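Local coordinates for protein deoxyribose-phosphate aldolase (Toxoplasma gondii, PDB 4EIV) that belongs to the deoxyribose-phosphate aldolase family and folds as a closed barrel of eight parallel strands surrounded by helices, at residues 25-30 and 278-283; 29-34 and 56-61; 171-176 and 203-208; 191-196 and 235-240. One frame throughout, in Å; residues are numbered along the deposited sequence. Where two conformers were deposited one is given.

Interaction 1. Residues 25-30 and 278-283; sequences TLLNFF and ELRDCY
L279 of helix 273-284 packs against L26, L27 and F30. Its CB meets L27 CD2 at 3.8 Å, where the two leucine side chains run antiparallel alongside one another. CG stands anti to the carbonyl carbon (chi1 -64°), and beyond it the two methyls part company. CD1 reaches the ring of F30, 3.7 Å from F30 CD1 and only slightly farther from CE1. CD2 turns to L26, meeting L26 CD1 at 3.8 Å and lying close to L26 CB as well; here the side chains cross at about a right angle.

L27 answers with both of its branches. L27 CD1 touches Y283 CB at 3.9 Å, one helical turn beyond L279, while L27 CD2 lies 4.3 Å above the centre of the R280 guanidinium plane. One face of that group thus lies against a methyl, while its NH1 is hydrogen-bonded to P55 O. The contact joins the helix that precedes the first strand to the last helix of the chain, which follows strand 267-271, with helix 243-257 touching L26 and L279 through T246, L250 and M243.

Interaction 2. Residues 29-34 and 56-61; sequences FFEVAA and AIVGVS
I57 lies alongside F30, both side chains heading in one direction, with I57 CD1 in the plane of the phenylalanine ring at its edge, 4.0 Å from F30 CD2. I57 CG1 sits between the backbone N and the carbonyl carbon (chi1 66°), and this branch carries CD1 to V32 as well, 3.8 Å from V32 CG1. V58 follows: its N donates to F30 O at 2.9 Å, in the carbonyl plane though bent at the hydrogen (133°), and its CG1 rests 3.8 Å from E31 OE2. G59 N adds a second, weak bond to F30 O, and G59 O accepts from V32 N, with E31 CA also close to that oxygen. V60 packs its CG2 against V32 CG1 at 3.9 Å. S61 closes the ladder, its N giving a nearly straight bond to V32 O at 2.9 Å and its O receiving A34 N. A water donates to both S61 OG and E31 O.

V32 and V60 turn to helix 41-52, whereas E31 and S61 turn into the barrel. There E31 makes salt bridges with K235, R268 and K154, and S61 OG bonds E118. The E31 and E118 carboxylates lie close, a repulsion that the surrounding basic groups probably offset.

Interaction 3. Residues 171-176 and 203-208; sequences AAVAAL and SIALRE
A205 faces A172 and V173 where helices 165-178 and 196-210 come together, and the contact between them is almost wholly apolar. Methyl against methyl makes its centre: A205 CB lies 3.9 Å from A172 CB, each of the two bonds from CA to CB being aimed at the opposing helix. V173 flanks this pair from the side, its CG2 4.2 Å from A205 CB. A second apolar touch comes one turn on from A172, where L176 CD2 meets L206 CD1, also at 4.2 Å. The two leucines arrive differently. L176 starts toward the other helix, with CG anti to the carbonyl carbon (chi1 -66°), while L206 leaves its helix to one side and brings its tip back toward L176.

Side chain against backbone is the other kind of contact. L176 CD1 rests on the backbone of A205 and L206, 3.9 Å from A205 O and a little farther from L206 CA. No polar side chain takes part, and the polar atom touched is A205 O; the backbone bonds run within each helix, such as L176 N to A172 O and E208 N to I204 O. L176 O is taken by R230 NH2 outside the pair.

Small residues at the centre fit the spacing: the axes of these two short segments approach to 9.4 Å, with their N-to-C directions 39° apart. Beneath the pair, L183 of strand 182-184 touches A172 and L176, and I232 touches both leucines. This is the packing of two successive outer helices in a beta/alpha barrel, both running the same general way, with an intervening strand on their inner side.

Interaction 4. Residues 191-196 and 235-240; sequences ATHATM and KIEVGD
H193 and E237 form the tight part of this contact. H193 ND1 donates to E237 OE2 at 2.7 Å in a nearly straight bond (166°), with the oxygen in the ring plane and offering its syn lone pair. The carboxylate is turned well out of that plane, by 64°. Its chain bends at chi2 (-76°), which places CD off the extended path. Over one face of the imidazole sits G239, whose CA is 3.4 Å from the ring centroid and almost on the ring normal, a CH-pi contact. Its positive phi suits glycine, and its bare CA permits this close approach to the ring. Beside this, A194 N donates to E237 O at 2.9 Å, nearly along the C=O axis, while A194 CB presses on I236 CG2 at 3.5 Å, tighter than usual for two carbons.

The other side of the contact is loose. The side chains of T192 and T195 leave the backbone away from residues 235-240; T192 OG1 bonds G160 O, and T195 OG1 caps helix 196-210 at T198 N. D240 is exposed, its OD1 still 5.3 Å from H193 NE2.

The E237 carboxylate is held at both oxygens. OE2 takes H193 ND1 and is also hydrogen-bonded with S186 OG, while OE1 is met by G239 N at 2.8 Å, from above the carboxylate plane. These bonds should fix its rotation, which is consistent with the carboxylate fixing the ring's orientation together with G239. A negative E237 would be expected to polarise the ring through its ND1-H.

Overall arrangement
Interactions 1 and 2 share F29 and F30 and touch directly, their centres about 10 Å apart: helix 17-27 leads into strand 30-34, which pairs with strand 59-62, while helix 273-284 packs on helix 17-27, bringing the two ends of the chain together. Interactions 3 and 4 are both nested in the long loop that interaction 1 closes, and their segments alternate along the chain. Interaction 3 joins outer helices, about 24 Å from interaction 2 between centres. Interaction 4, about 15 Å from interaction 2, reaches the same sheet, and the E31-K235 salt bridge links them across the barrel interior. Together they sample the packing of the chain ends, strand pairing, helical layer and a loop beyond a strand.

Interaction 1. Residues 25-30 and 278-283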
loop_
_atom_site.group_PDB
_atom_site.type_symbol
_atom_site.label_atom_id
_atom_site.label_comp_id
_atom_site.label_asym_id
_atom_site.label_seq_id
_atom_site.Cartn_x
_atom_site.Cartn_y
_atom_site.Cartn_z
ATOM N N THR A 25 4.236 -1.068 -8.260
ATOM C CA THR A 25 2.938 -0.930 -7.645
ATOM C C THR A 25 1.857 -1.636 -8.466
ATOM O O THR A 25 1.043 -2.377 -7.935
ATOM C CB THR A 25 2.584 0.567 -7.495
ATOM O OG1 THR A 25 3.501 1.195 -6.586
ATOM C CG2 THR A 25 1.163 0.748 -6.955
ATOM N N LEU A 26 1.836 -1.379 -9.760
ATOM C CA LEU A 26 0.854 -2.027 -10.630
ATOM C C LEU A 26 1.001 -3.558 -10.654
ATOM O O LEU A 26 0.002 -4.253 -10.713
ATOM C CB LEU A 26 0.896 -1.401 -12.038
ATOM C CG LEU A 26 0.327 0.024 -12.112
ATOM C CD1 LEU A 26 0.727 0.702 -13.379
ATOM C CD2 LEU A 26 -1.197 0.045 -11.918
ATOM N N LEU A 27 2.229 -4.067 -10.623
ATOM C CA LEU A 27 2.437 -5.521 -10.602
ATOM C C LEU A 27 1.739 -6.126 -9.385
ATOM O O LEU A 27 1.175 -7.205 -9.455
ATOM C CB LEU A 27 3.916 -5.903 -10.593
ATOM C CG LEU A 27 4.695 -5.636 -11.883
ATOM C CD1 LEU A 27 6.193 -5.799 -11.624
ATOM C CD2 LEU A 27 4.225 -6.562 -13.042
ATOM N N ASN A 28 1.770 -5.414 -8.259
ATOM C CA ASN A 28 1.146 -5.876 -7.028
ATOM C C ASN A 28 -0.397 -5.957 -7.095
ATOM O O ASN A 28 -1.014 -6.570 -6.234
ATOM C CB ASN A 28 1.554 -4.934 -5.888
ATOM C CG ASN A 28 0.983 -5.344 -4.542
ATOM O OD1 ASN A 28 1.182 -6.449 -4.074
ATOM N ND2 ASN A 28 0.275 -4.417 -3.902
ATOM N N PHE A 29 -0.987 -5.300 -8.098
ATOM C CA PHE A 29 -2.440 -5.280 -8.315
ATOM C C PHE A 29 -2.893 -6.068 -9.539
ATOM O O PHE A 29 -4.100 -6.239 -9.754
ATOM C CB PHE A 29 -2.933 -3.850 -8.591
ATOM C CG PHE A 29 -2.594 -2.852 -7.531
ATOM C CD1 PHE A 29 -2.656 -3.181 -6.186
ATOM C CD2 PHE A 29 -2.272 -1.541 -7.893
ATOM C CE1 PHE A 29 -2.361 -2.234 -5.215
ATOM C CE2 PHE A 29 -1.988 -0.587 -6.914
ATOM C CZ PHE A 29 -2.046 -0.943 -5.574
ATOM N N PHE A 30 -1.946 -6.550 -10.335
ATOM C CA PHE A 30 -2.283 -7.017 -11.675
ATOM C C PHE A 30 -2.830 -8.407 -11.797
ATOM O O PHE A 30 -2.345 -9.344 -11.160
ATOM C CB PHE A 30 -1.044 -6.853 -12.602
ATOM C CG PHE A 30 -1.365 -6.592 -14.057
ATOM C CD1 PHE A 30 -1.690 -5.318 -14.473
ATOM C CD2 PHE A 30 -1.337 -7.596 -15.002
ATOM C CE1 PHE A 30 -1.969 -5.063 -15.780
ATOM C CE2 PHE A 30 -1.627 -7.331 -16.335
ATOM C CZ PHE A 30 -1.954 -6.067 -16.706
ATOM N N GLU A 278 5.169 -4.776 -20.366
ATOM C CA GLU A 278 5.633 -3.399 -20.218
ATOM C C GLU A 278 5.950 -3.115 -18.747
ATOM O O GLU A 278 6.985 -2.539 -18.412
ATOM C CB GLU A 278 4.583 -2.395 -20.714
ATOM C CG GLU A 278 5.096 -0.939 -20.632
ATOM C CD GLU A 278 4.077 0.123 -21.021
ATOM O OE1 GLU A 278 2.886 -0.183 -21.194
ATOM O OE2 GLU A 278 4.502 1.282 -21.187
ATOM N N LEU A 279 5.074 -3.567 -17.861
ATOM C CA LEU A 279 5.265 -3.328 -16.437
ATOM C C LEU A 279 6.515 -4.039 -15.937
ATOM O O LEU A 279 7.350 -3.439 -15.251
ATOM C CB LEU A 279 4.062 -3.818 -15.635
ATOM C CG LEU A 279 2.721 -3.123 -15.891
ATOM C CD1 LEU A 279 1.619 -3.802 -15.080
ATOM C CD2 LEU A 279 2.780 -1.637 -15.578
ATOM N N ARG A 280 6.642 -5.315 -16.289
ATOM C CA ARG A 280 7.750 -6.111 -15.795
ATOM C C ARG A 280 9.085 -5.618 -16.350
ATOM O O ARG A 280 10.081 -5.535 -15.612
ATOM C CB ARG A 280 7.523 -7.607 -16.024
ATOM C CG ARG A 280 8.404 -8.388 -15.089
ATOM C CD ARG A 280 8.109 -9.841 -15.025
ATOM N NE ARG A 280 6.869 -10.251 -14.362
ATOM C CZ ARG A 280 6.627 -10.199 -13.051
ATOM N NH1 ARG A 280 7.447 -9.581 -12.197
ATOM N NH2 ARG A 280 5.508 -10.710 -12.597
ATOM N N ASP A 281 9.114 -5.249 -17.629
ATOM C CA ASP A 281 10.324 -4.702 -18.231
ATOM C C ASP A 281 10.769 -3.427 -17.510
ATOM O O ASP A 281 11.961 -3.218 -17.259
ATOM C CB ASP A 281 10.123 -4.458 -19.733
ATOM C CG ASP A 281 10.018 -5.771 -20.538
ATOM O OD1 ASP A 281 10.206 -6.876 -19.971
ATOM O OD2 ASP A 281 9.736 -5.701 -21.750
ATOM N N CYS A 282 9.803 -2.586 -17.162
ATOM C CA CYS A 282 10.085 -1.346 -16.469
ATOM C C CYS A 282 10.669 -1.626 -15.085
ATOM O O CYS A 282 11.718 -1.091 -14.723
ATOM C CB CYS A 282 8.814 -0.516 -16.345
ATOM S SG CYS A 282 9.081 1.092 -15.570
ATOM N N TYR A 283 9.987 -2.460 -14.310
ATOM C CA TYR A 283 10.461 -2.800 -12.981
ATOM C C TYR A 283 11.848 -3.430 -12.974
ATOM O O TYR A 283 12.699 -3.085 -12.132
ATOM C CB TYR A 283 9.495 -3.731 -12.255
ATOM C CG TYR A 283 10.114 -4.258 -10.997
ATOM C CD1 TYR A 283 10.363 -3.408 -9.927
ATOM C CD2 TYR A 283 10.526 -5.588 -10.897
ATOM C CE1 TYR A 283 10.982 -3.863 -8.779
ATOM C CE2 TYR A 283 11.145 -6.059 -9.741
ATOM C CZ TYR A 283 11.371 -5.184 -8.687
ATOM O OH TYR A 283 11.951 -5.628 -7.533
#

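Interaction 2. Residues 29-34 and 56-61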
loop_
_atom_site.group_PDB
_atom_site.type_symbol
_atom_site.label_atom_id
_atom_site.label_comp_id
_atom_site.label_asym_id
_atom_site.label_seq_id
_atom_site.Cartn_x
_atom_site.Cartn_y
_atom_site.Cartn_z
ATOM N N PHE A 29 -0.987 -5.300 -8.098
ATOM C CA PHE A 29 -2.440 -5.280 -8.315
ATOM C C PHE A 29 -2.893 -6.068 -9.539
ATOM O O PHE A 29 -4.100 -6.239 -9.754
ATOM C CB PHE A 29 -2.933 -3.850 -8.591
ATOM C CG PHE A 29 -2.594 -2.852 -7.531
ATOM C CD1 PHE A 29 -2.656 -3.181 -6.186
ATOM C CD2 PHE A 29 -2.272 -1.541 -7.893
ATOM C CE1 PHE A 29 -2.361 -2.234 -5.215
ATOM C CE2 PHE A 29 -1.988 -0.587 -6.914
ATOM C CZ PHE A 29 -2.046 -0.943 -5.574
ATOM N N PHE A 30 -1.946 -6.550 -10.335
ATOM C CA PHE A 30 -2.283 -7.017 -11.675
ATOM C C PHE A 30 -2.830 -8.407 -11.797
ATOM O O PHE A 30 -2.345 -9.344 -11.160
ATOM C CB PHE A 30 -1.044 -6.853 -12.602
ATOM C CG PHE A 30 -1.365 -6.592 -14.057
ATOM C CD1 PHE A 30 -1.690 -5.318 -14.473
ATOM C CD2 PHE A 30 -1.337 -7.596 -15.002
ATOM C CE1 PHE A 30 -1.969 -5.063 -15.780
ATOM C CE2 PHE A 30 -1.627 -7.331 -16.335
ATOM C CZ PHE A 30 -1.954 -6.067 -16.706
ATOM N N GLU A 31 -3.846 -8.519 -12.655
ATOM C CA GLU A 31 -4.439 -9.801 -13.031
ATOM C C GLU A 31 -4.446 -9.826 -14.559
ATOM O O GLU A 31 -5.179 -9.083 -15.199
ATOM C CB GLU A 31 -5.841 -9.936 -12.436
ATOM C CG GLU A 31 -5.831 -10.067 -10.923
ATOM C CD GLU A 31 -7.185 -10.097 -10.286
ATOM O OE1 GLU A 31 -8.137 -9.556 -10.856
ATOM O OE2 GLU A 31 -7.305 -10.677 -9.184
ATOM N N VAL A 32 -3.610 -10.683 -15.135
ATOM C CA VAL A 32 -3.462 -10.733 -16.582
ATOM C C VAL A 32 -4.521 -11.637 -17.220
ATOM O O VAL A 32 -4.845 -12.685 -16.683
ATOM C CB VAL A 32 -2.029 -11.196 -16.972
ATOM C CG1 VAL A 32 -1.753 -12.646 -16.565
ATOM C CG2 VAL A 32 -1.747 -10.945 -18.458
ATOM N N ALA A 33 -5.051 -11.198 -18.351
ATOM C CA ALA A 33 -6.064 -11.930 -19.080
ATOM C C ALA A 33 -5.485 -12.926 -20.083
ATOM O O ALA A 33 -4.563 -12.605 -20.821
ATOM C CB ALA A 33 -6.969 -10.940 -19.826
ATOM N N ALA A 34 -6.062 -14.122 -20.120
ATOM C CA ALA A 34 -5.807 -15.121 -21.166
ATOM C C ALA A 34 -7.175 -15.796 -21.377
ATOM O O ALA A 34 -7.370 -16.957 -21.028
ATOM C CB ALA A 34 -4.723 -16.117 -20.747
ATOM N N ALA A 56 5.820 -11.885 -8.315
ATOM C CA ALA A 56 4.610 -12.333 -8.981
ATOM C C ALA A 56 3.488 -11.322 -8.886
ATOM O O ALA A 56 3.346 -10.605 -7.884
ATOM C CB ALA A 56 4.139 -13.642 -8.382
ATOM N N ILE A 57 2.676 -11.293 -9.930
ATOM C CA ILE A 57 1.472 -10.478 -9.922
ATOM C C ILE A 57 0.395 -11.215 -9.122
ATOM O O ILE A 57 0.653 -12.299 -8.567
ATOM C CB ILE A 57 0.990 -10.127 -11.339
ATOM C CG1 ILE A 57 0.526 -11.356 -12.132
ATOM C CG2 ILE A 57 2.073 -9.321 -12.076
ATOM C CD1 ILE A 57 -0.182 -11.049 -13.439
ATOM N N VAL A 58 -0.816 -10.658 -9.057
ATOM C CA VAL A 58 -1.851 -11.303 -8.245
ATOM C C VAL A 58 -2.340 -12.623 -8.865
ATOM O O VAL A 58 -2.470 -13.624 -8.186
ATOM C CB VAL A 58 -3.080 -10.371 -8.031
ATOM C CG1 VAL A 58 -4.106 -11.047 -7.147
ATOM C CG2 VAL A 58 -2.640 -9.022 -7.420
ATOM N N GLY A 59 -2.655 -12.601 -10.147
ATOM C CA GLY A 59 -3.222 -13.766 -10.785
ATOM C C GLY A 59 -3.425 -13.663 -12.271
ATOM O O GLY A 59 -2.999 -12.699 -12.931
ATOM N N VAL A 60 -4.021 -14.734 -12.799
ATOM C CA VAL A 60 -4.340 -14.871 -14.206
ATOM C C VAL A 60 -5.821 -15.199 -14.310
ATOM O O VAL A 60 -6.350 -15.958 -13.488
ATOM C CB VAL A 60 -3.471 -15.972 -14.893
ATOM C CG1 VAL A 60 -3.668 -17.346 -14.233
ATOM C CG2 VAL A 60 -3.723 -16.016 -16.397
ATOM N N SER A 61 -6.475 -14.595 -15.299
ATOM C CA SER A 61 -7.864 -14.851 -15.616
ATOM C C SER A 61 -7.953 -15.752 -16.832
ATOM O O SER A 61 -7.467 -15.401 -17.901
ATOM C CB SER A 61 -8.638 -13.561 -15.911
ATOM O OG SER A 61 -8.678 -12.695 -14.785
HETATM O O HOH W 1 -7.882 -10.176 -15.447
#

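Interaction 3. Residues 171-176 and 203-208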
loop_
_atom_site.group_PDB
_atom_site.type_symbol
_atom_site.label_atom_id
_atom_site.label_comp_id
_atom_site.label_asym_id
_atom_site.label_seq_id
_atom_site.Cartn_x
_atom_site.Cartn_y
_atom_site.Cartn_z
ATOM N N ALA A 171 -26.572 -1.503 -12.435
ATOM C CA ALA A 171 -25.962 -2.836 -12.522
ATOM C C ALA A 171 -25.018 -3.041 -11.323
ATOM O O ALA A 171 -25.019 -4.102 -10.701
ATOM C CB ALA A 171 -25.208 -2.982 -13.829
ATOM N N ALA A 172 -24.239 -2.006 -10.990
ATOM C CA ALA A 172 -23.334 -2.047 -9.844
ATOM C C ALA A 172 -24.095 -2.333 -8.552
ATOM O O ALA A 172 -23.719 -3.218 -7.786
ATOM C CB ALA A 172 -22.554 -0.740 -9.743
ATOM N N VAL A 173 -25.176 -1.578 -8.316
ATOM C CA VAL A 173 -25.952 -1.767 -7.082
ATOM C C VAL A 173 -26.572 -3.152 -7.043
ATOM O O VAL A 173 -26.555 -3.801 -6.003
ATOM C CB VAL A 173 -27.008 -0.657 -6.905
ATOM C CG1 VAL A 173 -27.948 -0.965 -5.739
ATOM C CG2 VAL A 173 -26.314 0.709 -6.752
ATOM N N ALA A 174 -27.127 -3.608 -8.156
ATOM C CA ALA A 174 -27.727 -4.947 -8.189
ATOM C C ALA A 174 -26.683 -6.038 -7.900
ATOM O O ALA A 174 -26.963 -6.994 -7.207
ATOM C CB ALA A 174 -28.427 -5.208 -9.531
ATOM N N ALA A 175 -25.474 -5.881 -8.405
ATOM C CA ALA A 175 -24.396 -6.844 -8.183
ATOM C C ALA A 175 -23.994 -6.848 -6.710
ATOM O O ALA A 175 -23.743 -7.906 -6.146
ATOM C CB ALA A 175 -23.219 -6.477 -9.057
ATOM N N LEU A 176 -23.936 -5.664 -6.097
ATOM C CA LEU A 176 -23.646 -5.553 -4.673
ATOM C C LEU A 176 -24.735 -6.239 -3.849
ATOM O O LEU A 176 -24.447 -7.011 -2.924
ATOM C CB LEU A 176 -23.491 -4.094 -4.237
ATOM C CG LEU A 176 -22.280 -3.393 -4.854
ATOM C CD1 LEU A 176 -22.377 -1.889 -4.605
ATOM C CD2 LEU A 176 -20.945 -3.974 -4.320
ATOM N N SER A 203 -17.384 3.771 -8.136
ATOM C CA SER A 203 -16.919 4.242 -6.841
ATOM C C SER A 203 -18.039 4.841 -6.019
ATOM O O SER A 203 -18.138 4.559 -4.829
ATOM C CB SER A 203 -15.796 5.257 -7.018
ATOM O OG SER A 203 -14.644 4.652 -7.590
ATOM N N ILE A 204 -18.902 5.632 -6.650
ATOM C CA ILE A 204 -20.046 6.214 -5.939
ATOM C C ILE A 204 -20.972 5.107 -5.444
ATOM O O ILE A 204 -21.429 5.108 -4.293
ATOM C CB ILE A 204 -20.848 7.143 -6.843
ATOM C CG1 ILE A 204 -20.029 8.389 -7.159
ATOM C CG2 ILE A 204 -22.169 7.552 -6.179
ATOM C CD1 ILE A 204 -20.653 9.222 -8.263
ATOM N N ALA A 205 -21.267 4.148 -6.319
ATOM C CA ALA A 205 -22.145 3.047 -5.952
ATOM C C ALA A 205 -21.624 2.281 -4.746
ATOM O O ALA A 205 -22.370 1.960 -3.808
ATOM C CB ALA A 205 -22.344 2.099 -7.134
ATOM N N LEU A 206 -20.338 1.970 -4.763
ATOM C CA LEU A 206 -19.748 1.244 -3.653
ATOM C C LEU A 206 -19.748 2.073 -2.364
ATOM O O LEU A 206 -20.053 1.548 -1.296
ATOM C CB LEU A 206 -18.348 0.799 -4.013
ATOM C CG LEU A 206 -17.622 0.006 -2.946
ATOM C CD1 LEU A 206 -18.444 -1.166 -2.443
ATOM C CD2 LEU A 206 -16.301 -0.443 -3.508
ATOM N N ARG A 207 -19.426 3.363 -2.463
ATOM C CA ARG A 207 -19.411 4.259 -1.299
ATOM C C ARG A 207 -20.782 4.282 -0.644
ATOM O O ARG A 207 -20.905 4.127 0.571
ATOM C CB ARG A 207 -19.010 5.680 -1.730
ATOM C CG ARG A 207 -18.882 6.678 -0.565
ATOM C CD ARG A 207 -18.289 8.033 -0.986
ATOM N NE ARG A 207 -17.095 7.842 -1.821
ATOM C CZ ARG A 207 -16.997 8.087 -3.133
ATOM N NH1 ARG A 207 -17.994 8.634 -3.827
ATOM N NH2 ARG A 207 -15.856 7.822 -3.765
ATOM N N GLU A 208 -21.818 4.449 -1.455
ATOM C CA GLU A 208 -23.180 4.517 -0.948
ATOM C C GLU A 208 -23.663 3.198 -0.402
ATOM O O GLU A 208 -24.401 3.168 0.569
ATOM C CB GLU A 208 -24.121 5.033 -2.023
ATOM C CG GLU A 208 -23.811 6.461 -2.373
ATOM C CD GLU A 208 -24.673 7.013 -3.479
ATOM O OE1 GLU A 208 -24.573 8.232 -3.711
ATOM O OE2 GLU A 208 -25.436 6.245 -4.107
#

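Interaction 4. Residues 191-196 and 235-240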
loop_
_atom_site.group_PDB
_atom_site.type_symbol
_atom_site.label_atom_id
_atom_site.label_comp_id
_atom_site.label_asym_id
_atom_site.label_seq_id
_atom_site.Cartn_x
_atom_site.Cartn_y
_atom_site.Cartn_z
ATOM N N ALA A 191 -15.137 -4.560 -26.551
ATOM C CA ALA A 191 -14.570 -3.478 -27.360
ATOM C C ALA A 191 -14.219 -2.231 -26.533
ATOM O O ALA A 191 -13.396 -1.420 -26.937
ATOM C CB ALA A 191 -15.538 -3.097 -28.487
ATOM N N THR A 192 -14.859 -2.064 -25.387
ATOM C CA THR A 192 -14.558 -0.940 -24.502
ATOM C C THR A 192 -14.248 -1.492 -23.102
ATOM O O THR A 192 -14.596 -2.619 -22.722
ATOM C CB THR A 192 -15.681 0.113 -24.480
ATOM O OG1 THR A 192 -16.854 -0.457 -23.908
ATOM C CG2 THR A 192 -15.980 0.633 -25.903
ATOM N N HIS A 193 -13.583 -0.664 -22.320
ATOM C CA HIS A 193 -13.035 -1.057 -21.035
ATOM C C HIS A 193 -13.251 0.059 -20.042
ATOM O O HIS A 193 -14.064 0.958 -20.269
ATOM C CB HIS A 193 -11.549 -1.363 -21.238
ATOM C CG HIS A 193 -11.315 -2.376 -22.312
ATOM N ND1 HIS A 193 -11.436 -3.727 -22.083
ATOM C CD2 HIS A 193 -11.029 -2.236 -23.628
ATOM C CE1 HIS A 193 -11.214 -4.382 -23.209
ATOM N NE2 HIS A 193 -10.965 -3.502 -24.165
ATOM N N ALA A 194 -12.524 0.039 -18.936
ATOM C CA ALA A 194 -12.700 1.061 -17.930
ATOM C C ALA A 194 -12.426 2.438 -18.475
ATOM O O ALA A 194 -11.513 2.643 -19.278
ATOM C CB ALA A 194 -11.769 0.819 -16.731
ATOM N N THR A 195 -13.219 3.397 -18.004
ATOM C CA THR A 195 -12.939 4.812 -18.267
ATOM C C THR A 195 -13.031 5.551 -16.936
ATOM O O THR A 195 -13.558 5.027 -15.947
ATOM C CB THR A 195 -13.935 5.460 -19.213
ATOM O OG1 THR A 195 -15.240 5.347 -18.654
ATOM C CG2 THR A 195 -13.890 4.836 -20.624
ATOM N N MET A 196 -12.498 6.761 -16.912
ATOM C CA MET A 196 -12.619 7.609 -15.733
ATOM C C MET A 196 -14.103 7.701 -15.329
ATOM O O MET A 196 -14.466 7.590 -14.156
ATOM C CB MET A 196 -12.018 8.971 -16.066
ATOM C CG MET A 196 -12.032 9.986 -14.967
ATOM S SD MET A 196 -11.188 11.472 -15.540
ATOM C CE MET A 196 -11.552 12.556 -14.152
ATOM N N LYS A 235 -12.190 -3.663 -9.295
ATOM C CA LYS A 235 -11.222 -4.096 -10.303
ATOM C C LYS A 235 -11.409 -3.256 -11.558
ATOM O O LYS A 235 -12.502 -3.255 -12.153
ATOM C CB LYS A 235 -11.361 -5.581 -10.638
ATOM C CG LYS A 235 -10.486 -6.050 -11.773
ATOM C CD LYS A 235 -10.397 -7.540 -11.913
ATOM C CE LYS A 235 -9.644 -7.946 -13.163
ATOM N NZ LYS A 235 -9.467 -9.429 -13.259
ATOM N N ILE A 236 -10.359 -2.534 -11.939
ATOM C CA ILE A 236 -10.341 -1.679 -13.109
ATOM C C ILE A 236 -9.697 -2.490 -14.225
ATOM O O ILE A 236 -8.510 -2.825 -14.162
ATOM C CB ILE A 236 -9.585 -0.377 -12.831
ATOM C CG1 ILE A 236 -10.227 0.390 -11.665
ATOM C CG2 ILE A 236 -9.558 0.498 -14.055
ATOM C CD1 ILE A 236 -9.567 1.702 -11.289
ATOM N N GLU A 237 -10.528 -2.903 -15.180
ATOM C CA GLU A 237 -10.084 -3.698 -16.337
ATOM C C GLU A 237 -9.828 -2.724 -17.481
ATOM O O GLU A 237 -10.735 -2.002 -17.900
ATOM C CB GLU A 237 -11.121 -4.768 -16.681
ATOM C CG GLU A 237 -10.692 -5.787 -17.746
ATOM C CD GLU A 237 -10.725 -5.253 -19.157
ATOM O OE1 GLU A 237 -9.730 -5.491 -19.859
ATOM O OE2 GLU A 237 -11.737 -4.607 -19.547
ATOM N N VAL A 238 -8.573 -2.650 -17.924
ATOM C CA VAL A 238 -8.120 -1.602 -18.830
ATOM C C VAL A 238 -7.868 -2.036 -20.241
ATOM O O VAL A 238 -7.377 -1.245 -21.052
ATOM C CB VAL A 238 -6.856 -0.896 -18.270
ATOM C CG1 VAL A 238 -7.135 -0.335 -16.868
ATOM C CG2 VAL A 238 -5.663 -1.824 -18.245
ATOM N N GLY A 239 -8.175 -3.272 -20.571
ATOM C CA GLY A 239 -8.007 -3.707 -21.939
ATOM C C GLY A 239 -6.547 -3.790 -22.310
ATOM O O GLY A 239 -5.738 -4.358 -21.561
ATOM N N ASP A 240 -6.208 -3.163 -23.443
ATOM C CA ASP A 240 -4.855 -3.206 -23.988
ATOM C C ASP A 240 -4.120 -1.868 -23.959
ATOM O O ASP A 240 -3.174 -1.645 -24.724
ATOM C CB ASP A 240 -4.898 -3.812 -25.397
ATOM C CG ASP A 240 -5.341 -5.273 -25.375
ATOM O OD1 ASP A 240 -6.412 -5.579 -25.958
ATOM O OD2 ASP A 240 -4.646 -6.091 -24.711
#